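Local coordinates for protein enterotoxin-like toxin X (Staphylococcus aureus, PDB 5U75) that inhibits phagocytosis and killing by human neutrophils, binding sialylated glycoproteins on their surface, and belongs to the staphylococcal superantigen family, at residues Leu31-Tyr35 with Ser133-Leu137; Thr39-Lys43 with Glu88-Glu94; Arg48-Tyr52 with His97-Ala102; Leu66-Val72 with Val154-Lys160. The contacts are given in a common frame with arbitrary orientation. Where two conformers were deposited one is given. Residue numbers count along the deposited sequence, not the author numbering.

Contact 1 of 4, residues Leu31-Tyr35 with Ser133-Leu137; sequences LYDRY and SHKEL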
# COMPACT_ATOMS: atom_id res chain seq x y z
N LEU A 31 -3.87 -11.96 -3.81
CA LEU A 31 -3.40 -10.64 -3.40
C LEU A 31 -3.80 -10.34 -1.98
O LEU A 31 -2.97 -9.89 -1.18
CB LEU A 31 -3.92 -9.55 -4.34
CG LEU A 31 -3.28 -9.59 -5.73
CD1 LEU A 31 -4.12 -8.83 -6.76
CD2 LEU A 31 -1.88 -9.01 -5.69
N TYR A 32 -5.06 -10.63 -1.62
CA TYR A 32 -5.51 -10.42 -0.26
C TYR A 32 -4.67 -11.25 0.73
O TYR A 32 -4.27 -10.75 1.77
CB TYR A 32 -6.99 -10.73 -0.08
CG TYR A 32 -7.45 -10.52 1.33
CD1 TYR A 32 -7.80 -9.25 1.79
CD2 TYR A 32 -7.48 -11.58 2.25
CE1 TYR A 32 -8.19 -9.04 3.10
CE2 TYR A 32 -7.86 -11.38 3.56
CZ TYR A 32 -8.22 -10.11 3.98
OH TYR A 32 -8.60 -9.91 5.28
N ASP A 33 -4.43 -12.52 0.41
CA ASP A 33 -3.73 -13.40 1.35
C ASP A 33 -2.29 -12.98 1.57
O ASP A 33 -1.79 -13.07 2.68
CB ASP A 33 -3.79 -14.86 0.90
CG ASP A 33 -5.16 -15.47 1.08
OD1 ASP A 33 -5.97 -14.99 1.90
OD2 ASP A 33 -5.42 -16.46 0.38
N ARG A 34 -1.63 -12.54 0.51
CA ARG A 34 -0.27 -12.02 0.60
C ARG A 34 -0.22 -10.73 1.41
O ARG A 34 0.52 -10.63 2.39
CB ARG A 34 0.30 -11.77 -0.79
CG ARG A 34 1.65 -11.06 -0.74
CD ARG A 34 2.36 -11.04 -2.05
NE ARG A 34 3.57 -10.21 -1.97
CZ ARG A 34 4.57 -10.23 -2.84
NH1 ARG A 34 5.63 -9.45 -2.65
NH2 ARG A 34 4.55 -11.05 -3.89
N TYR A 35 -1.01 -9.75 1.00
CA TYR A 35 -0.84 -8.39 1.51
C TYR A 35 -1.60 -8.06 2.79
O TYR A 35 -1.38 -6.98 3.38
CB TYR A 35 -1.17 -7.41 0.38
CG TYR A 35 -0.14 -7.37 -0.72
CD1 TYR A 35 1.12 -6.82 -0.49
CD2 TYR A 35 -0.40 -7.86 -2.00
CE1 TYR A 35 2.06 -6.75 -1.49
CE2 TYR A 35 0.55 -7.79 -3.02
CZ TYR A 35 1.79 -7.23 -2.76
OH TYR A 35 2.75 -7.13 -3.75
N SER A 133 -1.64 -2.35 -9.12
CA SER A 133 -2.48 -2.96 -8.10
C SER A 133 -3.11 -4.29 -8.46
O SER A 133 -3.56 -5.00 -7.60
CB SER A 133 -3.58 -2.00 -7.65
OG SER A 133 -4.50 -1.77 -8.71
N HIS A 134 -3.18 -4.60 -9.75
CA HIS A 134 -3.89 -5.77 -10.24
C HIS A 134 -3.09 -7.08 -10.12
O HIS A 134 -3.64 -8.16 -10.37
CB HIS A 134 -4.33 -5.54 -11.70
CG HIS A 134 -3.21 -5.50 -12.67
ND1 HIS A 134 -2.43 -4.38 -12.89
CD2 HIS A 134 -2.71 -6.47 -13.49
CE1 HIS A 134 -1.53 -4.65 -13.82
NE2 HIS A 134 -1.67 -5.91 -14.18
N LYS A 135 -1.82 -6.98 -9.73
CA LYS A 135 -0.95 -8.13 -9.63
C LYS A 135 0.08 -7.92 -8.52
O LYS A 135 0.26 -6.80 -8.04
CB LYS A 135 -0.24 -8.37 -10.98
CG LYS A 135 0.64 -7.22 -11.45
CD LYS A 135 1.27 -7.46 -12.81
CE LYS A 135 2.19 -6.31 -13.18
NZ LYS A 135 2.73 -6.38 -14.57
N GLU A 136 0.76 -8.99 -8.14
CA GLU A 136 1.80 -8.91 -7.11
C GLU A 136 2.99 -8.11 -7.61
O GLU A 136 3.20 -7.94 -8.80
CB GLU A 136 2.24 -10.33 -6.69
CG GLU A 136 1.13 -11.11 -6.03
CD GLU A 136 1.55 -12.52 -5.62
OE1 GLU A 136 2.66 -12.68 -5.07
OE2 GLU A 136 0.77 -13.47 -5.86
N LEU A 137 3.79 -7.58 -6.68
CA LEU A 137 5.08 -7.00 -7.04
C LEU A 137 5.92 -8.04 -7.78
O LEU A 137 5.99 -9.19 -7.35
CB LEU A 137 5.84 -6.59 -5.77
CG LEU A 137 7.19 -5.89 -5.91
CD1 LEU A 137 7.04 -4.50 -6.48
CD2 LEU A 137 7.87 -5.84 -4.54
O HOH W 1 7.14 -10.06 -5.00
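The last turn of the helix that ends at Y35 meets the irregular loop S133-L137 through three side chains spaced as i, i+3 and i+4, so that one flank of the helix faces the loop. L31 comes first. Its CB points sideways, but the isobutyl end reaches the loop backbone: L31 CD2 lies 3.6 Å from E136 N and 3.7 Å from E136 CG, while L31 CD1 packs 3.7 Å from H134 O. Next on this flank, R34 extends with chi1 to chi3 all t, which carries its guanidinium to the carboxylate of E136. R34 NH2 donates to E136 OE1 at 2.8 Å and 154°, a salt-bridged hydrogen bond in the guanidinium plane. A water extends the link, accepting from R34 NH1 at 2.9 Å and donating to L137 O at 2.8 Å. Y35 closes the turn, its N bonded to L31 O at 2.9 Å, and its hydroxyl receives the backbone amide of the loop: L137 N to Y35 OH is 3.1 Å, at 167°. That hydroxyl also bonds D96 of helix 92-104. K135 directs its CB away from the helix, and its NZ hydrogen-bonds the bound fucose. The N-terminal helix thus packs behind the loop assigned to the sialic acid-binding motif of the C-terminal β-grasp domain, whose K135 lines the observed glycan pocket.

Contact 2 of 4, residues Thr39-Lys43 with Glu88-Glu94; sequences TINGK and EVVTLKE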
# COMPACT_ATOMS: atom_id res chain seq x y z
N THR A 39 2.66 -8.87 9.34
CA THR A 39 4.09 -8.90 9.51
C THR A 39 4.76 -9.10 8.17
O THR A 39 4.17 -9.66 7.22
CB THR A 39 4.51 -10.06 10.44
OG1 THR A 39 4.19 -11.30 9.81
CG2 THR A 39 3.78 -9.98 11.76
N ILE A 40 6.01 -8.65 8.10
CA ILE A 40 6.90 -9.01 7.02
C ILE A 40 8.35 -8.84 7.50
O ILE A 40 8.68 -7.81 8.09
CB ILE A 40 6.63 -8.18 5.74
CG1 ILE A 40 7.49 -8.72 4.59
CG2 ILE A 40 6.85 -6.69 5.96
CD1 ILE A 40 6.99 -8.34 3.22
N ASN A 41 9.19 -9.85 7.27
CA ASN A 41 10.63 -9.78 7.62
C ASN A 41 10.95 -9.26 9.02
O ASN A 41 11.89 -8.48 9.21
CB ASN A 41 11.38 -8.89 6.61
CG ASN A 41 11.36 -9.43 5.21
OD1 ASN A 41 11.12 -10.61 4.98
ND2 ASN A 41 11.66 -8.56 4.25
N GLY A 42 10.17 -9.65 10.02
CA GLY A 42 10.43 -9.16 11.38
C GLY A 42 9.85 -7.79 11.72
O GLY A 42 9.94 -7.35 12.87
N LYS A 43 9.25 -7.10 10.74
CA LYS A 43 8.48 -5.91 11.01
C LYS A 43 7.04 -6.29 11.16
O LYS A 43 6.62 -7.31 10.64
CB LYS A 43 8.63 -4.91 9.88
CG LYS A 43 10.04 -4.40 9.81
CD LYS A 43 10.12 -3.24 8.86
CE LYS A 43 11.48 -2.55 8.95
NZ LYS A 43 12.62 -3.31 8.38
N GLU A 88 15.12 4.30 8.08
CA GLU A 88 16.11 3.28 7.78
C GLU A 88 16.00 2.90 6.33
O GLU A 88 15.00 3.23 5.68
CB GLU A 88 15.92 2.00 8.62
CG GLU A 88 14.60 1.32 8.44
CD GLU A 88 14.38 0.15 9.40
OE1 GLU A 88 15.33 -0.32 10.06
OE2 GLU A 88 13.25 -0.31 9.49
N VAL A 89 16.99 2.14 5.85
CA VAL A 89 16.93 1.58 4.50
C VAL A 89 16.19 0.26 4.59
O VAL A 89 16.56 -0.62 5.39
CB VAL A 89 18.34 1.44 3.88
CG1 VAL A 89 18.26 0.84 2.49
CG2 VAL A 89 19.01 2.80 3.82
N VAL A 90 15.11 0.15 3.82
CA VAL A 90 14.26 -1.03 3.74
C VAL A 90 14.23 -1.50 2.28
O VAL A 90 14.75 -0.82 1.39
CB VAL A 90 12.82 -0.78 4.27
CG1 VAL A 90 12.84 -0.26 5.70
CG2 VAL A 90 12.04 0.20 3.38
N THR A 91 13.63 -2.66 2.05
CA THR A 91 13.46 -3.16 0.69
C THR A 91 12.12 -2.70 0.13
O THR A 91 11.16 -2.40 0.87
CB THR A 91 13.53 -4.69 0.58
OG1 THR A 91 12.44 -5.29 1.27
CG2 THR A 91 14.87 -5.23 1.14
N LEU A 92 12.07 -2.66 -1.20
CA LEU A 92 10.80 -2.43 -1.90
C LEU A 92 9.77 -3.52 -1.59
O LEU A 92 8.58 -3.25 -1.50
CB LEU A 92 11.03 -2.26 -3.40
CG LEU A 92 9.79 -1.95 -4.25
CD1 LEU A 92 9.02 -0.75 -3.71
CD2 LEU A 92 10.26 -1.70 -5.68
N LYS A 93 10.22 -4.77 -1.35
CA LYS A 93 9.28 -5.81 -0.96
C LYS A 93 8.57 -5.40 0.32
O LYS A 93 7.36 -5.53 0.45
CB LYS A 93 9.96 -7.16 -0.80
CG LYS A 93 8.98 -8.28 -0.48
CD LYS A 93 9.70 -9.63 -0.34
CE LYS A 93 8.71 -10.76 -0.24
NZ LYS A 93 9.39 -11.99 0.30
N GLU A 94 9.36 -4.90 1.27
CA GLU A 94 8.83 -4.47 2.56
C GLU A 94 7.88 -3.28 2.44
O GLU A 94 6.79 -3.28 2.99
CB GLU A 94 10.00 -4.11 3.45
CG GLU A 94 9.65 -3.93 4.89
CD GLU A 94 10.89 -3.80 5.73
OE1 GLU A 94 11.64 -4.79 5.88
OE2 GLU A 94 11.09 -2.69 6.26
O HOH W 2 12.83 -7.82 1.78
O HOH W 3 15.43 -3.08 6.75
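K43 stretches its aliphatic chain toward E88-E94 and sets its ammonium between two acids. K43 NZ lies 2.7 Å from E94 OE2 and 3.1 Å from E94 OE1, a salt bridge whose two hydrogen bonds are weak; a longer bridge joins K43 NZ to E88 OE2 at 3.3 Å, with the place of that oxygen less certain. The lysine is presented by a type I' turn from I40 to K43, closed by I40 N to K43 O at 2.9 Å and K43 N to I40 O at 2.8 Å. I40, at the start of the turn, packs its CG2 4.1 Å from E94 CG and its CD1 4.2 Å from K93 CG. T91 is the N-cap of the following helix: its OG1 accepts from E94 N at 3.1 Å and 157°. The hairpin of strands 39-40 and 43-44, joined by the I' turn, lies against the junction where strand 89-91, paired antiparallel with strand 145-147, passes into helix 92-104, and I40 also touches W50 beside it.

Contact 3 of 4, residues Arg48-Tyr52 with His97-Ala102; sequences RNWVY and HIIRFA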
# COMPACT_ATOMS: atom_id res chain seq x y z
N ARG A 48 -1.52 0.07 15.10
CA ARG A 48 -2.10 0.59 13.84
C ARG A 48 -1.17 1.52 13.05
O ARG A 48 -1.64 2.32 12.22
CB ARG A 48 -3.45 1.27 14.10
CG ARG A 48 -4.43 0.36 14.84
CD ARG A 48 -5.85 0.90 14.74
NE ARG A 48 -6.03 2.09 15.57
CZ ARG A 48 -6.41 2.10 16.86
NH1 ARG A 48 -6.69 0.97 17.51
NH2 ARG A 48 -6.52 3.26 17.50
N ASN A 49 0.14 1.39 13.25
CA ASN A 49 1.09 2.20 12.49
C ASN A 49 1.10 1.93 10.98
O ASN A 49 1.57 2.76 10.23
CB ASN A 49 2.51 2.00 13.02
CG ASN A 49 2.80 2.84 14.23
OD1 ASN A 49 2.11 3.82 14.52
ND2 ASN A 49 3.82 2.46 14.96
N TRP A 50 0.63 0.77 10.55
CA TRP A 50 0.52 0.48 9.09
C TRP A 50 -0.87 0.83 8.55
O TRP A 50 -1.24 0.39 7.45
CB TRP A 50 0.79 -0.99 8.81
CG TRP A 50 2.17 -1.50 9.06
CD1 TRP A 50 3.24 -0.85 9.60
CD2 TRP A 50 2.61 -2.83 8.77
NE1 TRP A 50 4.33 -1.69 9.64
CE2 TRP A 50 3.97 -2.91 9.15
CE3 TRP A 50 1.99 -3.96 8.21
CZ2 TRP A 50 4.72 -4.09 8.98
CZ3 TRP A 50 2.74 -5.12 8.06
CH2 TRP A 50 4.09 -5.18 8.44
N VAL A 51 -1.65 1.60 9.31
CA VAL A 51 -3.03 1.91 8.92
C VAL A 51 -3.26 3.43 9.00
O VAL A 51 -3.58 4.09 7.98
CB VAL A 51 -4.06 1.14 9.82
CG1 VAL A 51 -5.49 1.55 9.51
CG2 VAL A 51 -3.90 -0.37 9.68
N TYR A 52 -3.14 3.99 10.20
CA TYR A 52 -3.42 5.42 10.41
C TYR A 52 -3.02 5.82 11.84
O TYR A 52 -3.39 5.15 12.80
CB TYR A 52 -4.92 5.76 10.19
CG TYR A 52 -5.25 7.22 10.39
CD1 TYR A 52 -5.64 7.73 11.66
CD2 TYR A 52 -5.18 8.11 9.35
CE1 TYR A 52 -5.91 9.07 11.84
CE2 TYR A 52 -5.44 9.46 9.52
CZ TYR A 52 -5.82 9.93 10.76
OH TYR A 52 -6.08 11.27 10.90
N HIS A 97 4.72 -4.12 0.63
CA HIS A 97 3.87 -4.87 1.54
C HIS A 97 3.08 -3.98 2.47
O HIS A 97 1.86 -4.09 2.56
CB HIS A 97 4.65 -5.88 2.39
CG HIS A 97 3.75 -6.68 3.26
ND1 HIS A 97 3.10 -7.80 2.81
CD2 HIS A 97 3.29 -6.45 4.51
CE1 HIS A 97 2.31 -8.26 3.76
NE2 HIS A 97 2.39 -7.44 4.80
N ILE A 98 3.79 -3.11 3.18
CA ILE A 98 3.17 -2.26 4.19
C ILE A 98 2.17 -1.30 3.56
O ILE A 98 1.07 -1.09 4.09
CB ILE A 98 4.24 -1.50 5.01
CG1 ILE A 98 5.11 -2.51 5.78
CG2 ILE A 98 3.60 -0.49 5.95
CD1 ILE A 98 6.36 -1.92 6.40
N ILE A 99 2.53 -0.74 2.41
CA ILE A 99 1.62 0.14 1.69
C ILE A 99 0.34 -0.58 1.30
O ILE A 99 -0.74 -0.07 1.55
CB ILE A 99 2.29 0.78 0.46
CG1 ILE A 99 3.31 1.81 0.93
CG2 ILE A 99 1.25 1.44 -0.45
CD1 ILE A 99 4.28 2.25 -0.15
N ARG A 100 0.45 -1.76 0.70
CA ARG A 100 -0.77 -2.47 0.29
C ARG A 100 -1.60 -2.92 1.48
O ARG A 100 -2.83 -2.90 1.42
CB ARG A 100 -0.46 -3.63 -0.66
CG ARG A 100 0.25 -3.18 -1.92
CD ARG A 100 0.03 -4.13 -3.08
NE ARG A 100 1.11 -4.03 -4.04
CZ ARG A 100 1.12 -4.53 -5.27
NH1 ARG A 100 0.04 -5.12 -5.78
NH2 ARG A 100 2.21 -4.40 -6.01
N PHE A 101 -0.93 -3.29 2.59
CA PHE A 101 -1.64 -3.56 3.84
C PHE A 101 -2.54 -2.38 4.28
O PHE A 101 -3.71 -2.58 4.63
CB PHE A 101 -0.63 -3.90 4.96
CG PHE A 101 -1.27 -4.23 6.27
CD1 PHE A 101 -1.61 -3.23 7.17
CD2 PHE A 101 -1.51 -5.56 6.61
CE1 PHE A 101 -2.19 -3.54 8.40
CE2 PHE A 101 -2.09 -5.87 7.84
CZ PHE A 101 -2.42 -4.87 8.74
N ALA A 102 -2.00 -1.17 4.19
CA ALA A 102 -2.76 0.06 4.49
C ALA A 102 -3.97 0.24 3.55
O ALA A 102 -5.05 0.66 3.99
CB ALA A 102 -1.86 1.26 4.44
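An aromatic cluster of W50, H97 and F101 joins the loop before strand 61-72 to the long helix of the β-grasp domain, and the contact is largely buried. W50 loses 139 Å² to the helix, far more than any other residue here. Two neighbours one turn apart define its position. I98 CG2 sits 3.6 Å from the centroid of the five-membered ring of W50 and only 12° off its normal, a CH-pi contact over the indole face. The six-membered ring of W50 turns its edge to the face of F101, centroids 5.3 Å apart and planes at 82°, which is a T-shaped pair. H97 approaches obliquely, with W50 CZ3 3.8 Å from H97 CD2; its NE2 bonds the carbonyl of K37. V51 extends the apolar surface, its CG2 3.8 Å from F101 CE1 at the edge of that ring. The backbone turns tightly here, as V51 N and Y52 N both bond R48 O at 3.0 Å, and the loop comes so near the helix that V51 CA and A102 CA are 4.8 Å apart. At this close point W50 O, a buried carbonyl without a polar partner in the model, lies just 3.2 Å from A102 CB.

Contact 4 of 4, residues Leu66-Val72 with Val154-Lys160; sequences LEGTYTV and VTFELVK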
# COMPACT_ATOMS: atom_id res chain seq x y z
N LEU A 66 -0.87 8.38 2.56
CA LEU A 66 -1.44 7.80 1.35
C LEU A 66 -2.53 8.77 0.90
O LEU A 66 -3.51 8.98 1.62
CB LEU A 66 -1.99 6.41 1.63
CG LEU A 66 -0.95 5.28 1.63
CD1 LEU A 66 0.24 5.51 2.54
CD2 LEU A 66 -1.63 3.97 1.97
N GLU A 67 -2.33 9.38 -0.27
CA GLU A 67 -3.20 10.45 -0.77
C GLU A 67 -3.69 10.05 -2.15
O GLU A 67 -2.93 10.03 -3.11
CB GLU A 67 -2.42 11.76 -0.82
CG GLU A 67 -1.85 12.18 0.53
CD GLU A 67 -1.13 13.52 0.47
OE1 GLU A 67 -0.02 13.62 1.04
OE2 GLU A 67 -1.66 14.46 -0.17
N GLY A 68 -4.97 9.69 -2.26
CA GLY A 68 -5.48 9.20 -3.52
C GLY A 68 -6.94 8.90 -3.52
O GLY A 68 -7.67 9.27 -2.59
N THR A 69 -7.35 8.18 -4.56
CA THR A 69 -8.72 7.81 -4.78
C THR A 69 -8.87 6.32 -5.09
O THR A 69 -8.01 5.71 -5.74
CB THR A 69 -9.33 8.63 -5.95
OG1 THR A 69 -8.53 8.48 -7.10
CG2 THR A 69 -9.39 10.11 -5.58
N TYR A 70 -9.97 5.78 -4.60
CA TYR A 70 -10.43 4.42 -4.87
C TYR A 70 -11.85 4.59 -5.41
O TYR A 70 -12.75 5.01 -4.69
CB TYR A 70 -10.44 3.59 -3.59
CG TYR A 70 -10.90 2.16 -3.74
CD1 TYR A 70 -10.40 1.34 -4.76
CD2 TYR A 70 -11.81 1.60 -2.85
CE1 TYR A 70 -10.81 0.03 -4.89
CE2 TYR A 70 -12.22 0.28 -2.98
CZ TYR A 70 -11.69 -0.50 -3.99
OH TYR A 70 -12.09 -1.79 -4.11
N THR A 71 -12.04 4.30 -6.69
CA THR A 71 -13.31 4.59 -7.37
C THR A 71 -13.97 3.26 -7.66
O THR A 71 -13.38 2.45 -8.36
CB THR A 71 -13.06 5.39 -8.66
OG1 THR A 71 -12.37 6.60 -8.35
CG2 THR A 71 -14.40 5.76 -9.35
N VAL A 72 -15.16 3.03 -7.12
CA VAL A 72 -15.88 1.77 -7.29
C VAL A 72 -17.14 2.04 -8.10
O VAL A 72 -17.98 2.86 -7.71
CB VAL A 72 -16.26 1.13 -5.95
CG1 VAL A 72 -16.95 -0.21 -6.18
CG2 VAL A 72 -15.01 0.92 -5.09
N VAL A 154 2.63 8.75 -0.81
CA VAL A 154 2.18 7.69 -1.70
C VAL A 154 0.90 8.20 -2.32
O VAL A 154 -0.03 8.57 -1.61
CB VAL A 154 1.93 6.37 -0.95
CG1 VAL A 154 1.21 5.35 -1.84
CG2 VAL A 154 3.23 5.80 -0.44
N THR A 155 0.85 8.24 -3.65
CA THR A 155 -0.37 8.61 -4.32
C THR A 155 -0.98 7.41 -5.01
O THR A 155 -0.30 6.40 -5.24
CB THR A 155 -0.11 9.75 -5.34
OG1 THR A 155 0.96 9.38 -6.22
CG2 THR A 155 0.27 11.02 -4.61
N PHE A 156 -2.27 7.49 -5.32
CA PHE A 156 -2.90 6.39 -6.04
C PHE A 156 -4.20 6.79 -6.69
O PHE A 156 -4.90 7.67 -6.17
CB PHE A 156 -3.20 5.20 -5.10
CG PHE A 156 -4.02 5.55 -3.90
CD1 PHE A 156 -3.44 6.13 -2.78
CD2 PHE A 156 -5.37 5.27 -3.86
CE1 PHE A 156 -4.20 6.45 -1.66
CE2 PHE A 156 -6.15 5.58 -2.75
CZ PHE A 156 -5.56 6.17 -1.64
N GLU A 157 -4.52 6.10 -7.79
CA GLU A 157 -5.82 6.23 -8.47
C GLU A 157 -6.23 4.82 -8.83
O GLU A 157 -5.82 4.30 -9.87
CB GLU A 157 -5.70 7.07 -9.74
CG GLU A 157 -4.98 8.39 -9.55
CD GLU A 157 -4.78 9.14 -10.86
OE1 GLU A 157 -4.85 8.49 -11.93
OE2 GLU A 157 -4.56 10.36 -10.81
N LEU A 158 -7.02 4.20 -7.96
CA LEU A 158 -7.41 2.83 -8.11
C LEU A 158 -8.89 2.75 -8.49
O LEU A 158 -9.71 3.57 -8.04
CB LEU A 158 -7.14 2.07 -6.83
CG LEU A 158 -5.67 2.10 -6.37
CD1 LEU A 158 -5.53 1.23 -5.13
CD2 LEU A 158 -4.72 1.63 -7.47
N VAL A 159 -9.20 1.74 -9.30
CA VAL A 159 -10.54 1.55 -9.84
C VAL A 159 -10.97 0.10 -9.65
O VAL A 159 -10.20 -0.82 -9.95
CB VAL A 159 -10.57 1.94 -11.34
CG1 VAL A 159 -11.89 1.53 -11.99
CG2 VAL A 159 -10.33 3.43 -11.50
N LYS A 160 -12.17 -0.10 -9.12
CA LYS A 160 -12.83 -1.39 -9.13
C LYS A 160 -14.13 -1.21 -9.95
O LYS A 160 -15.03 -0.50 -9.53
CB LYS A 160 -13.10 -1.88 -7.72
CG LYS A 160 -13.51 -3.35 -7.70
CD LYS A 160 -13.39 -3.96 -6.31
CE LYS A 160 -14.60 -3.63 -5.45
NZ LYS A 160 -15.80 -4.46 -5.78
O HOH W 4 -9.63 6.38 -8.52
O HOH W 5 -6.50 10.42 -7.10
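F156, with 95 Å² covered, lays its ring face against G68 of the neighbouring strand: G68 CA stands 3.5 Å from the centroid of the F156 ring, 10° off the normal, a CH-pi contact. Glycine fits this place, since a CB there would come within 2.3 Å of F156 O. The ring edge also meets L66, with L66 CB to F156 CE1 at 4.0 Å, and H103 of helix 92-104 meets F156 edge-to-face. The two strands run parallel, axes 4.6 Å apart and 4° from aligned, and form the central parallel pairing of the mixed β-grasp sheet. Backbone hydrogen bonds such as E67 N to V154 O (2.8 Å), T69 N to F156 O (3.0 Å) and L158 N to T69 O (2.9 Å) set the register; F156 N to E67 O, 3.4 Å, is weak. K160, with 88 Å² covered, folds beside Y70 (68 Å²), its CD 3.4 Å from Y70 OH, while its NZ pairs with D164. Across the opposite face, one water bonds T69 OG1 and T71 OG1, each at 2.8 Å, and donates to L158 O at 2.9 Å.

Overall arrangement
From the N terminus, helix 23-35 enters contact 1, whose loop closes only at residues 133-137 and encloses contacts 2 and 3. Strand 39-40 opens contact 2 and the loop at 48-52 opens contact 3; they close in the same order, at 88-94 and 97-102, so the two loops cross. Contact 4 opens at 66-72 and closes last, at 154-160, crossing the other three. Helix 92-104 carries segments of contacts 2 and 3 and touches the other two: K135 O to R100 NH1, 2.8 Å, is a probable hydrogen bond to contact 1, and A102 CB lies 3.7 Å from L66 CD2 of contact 4. Contacts 2 and 4 do not touch, lying on opposite sides of the chain's centre.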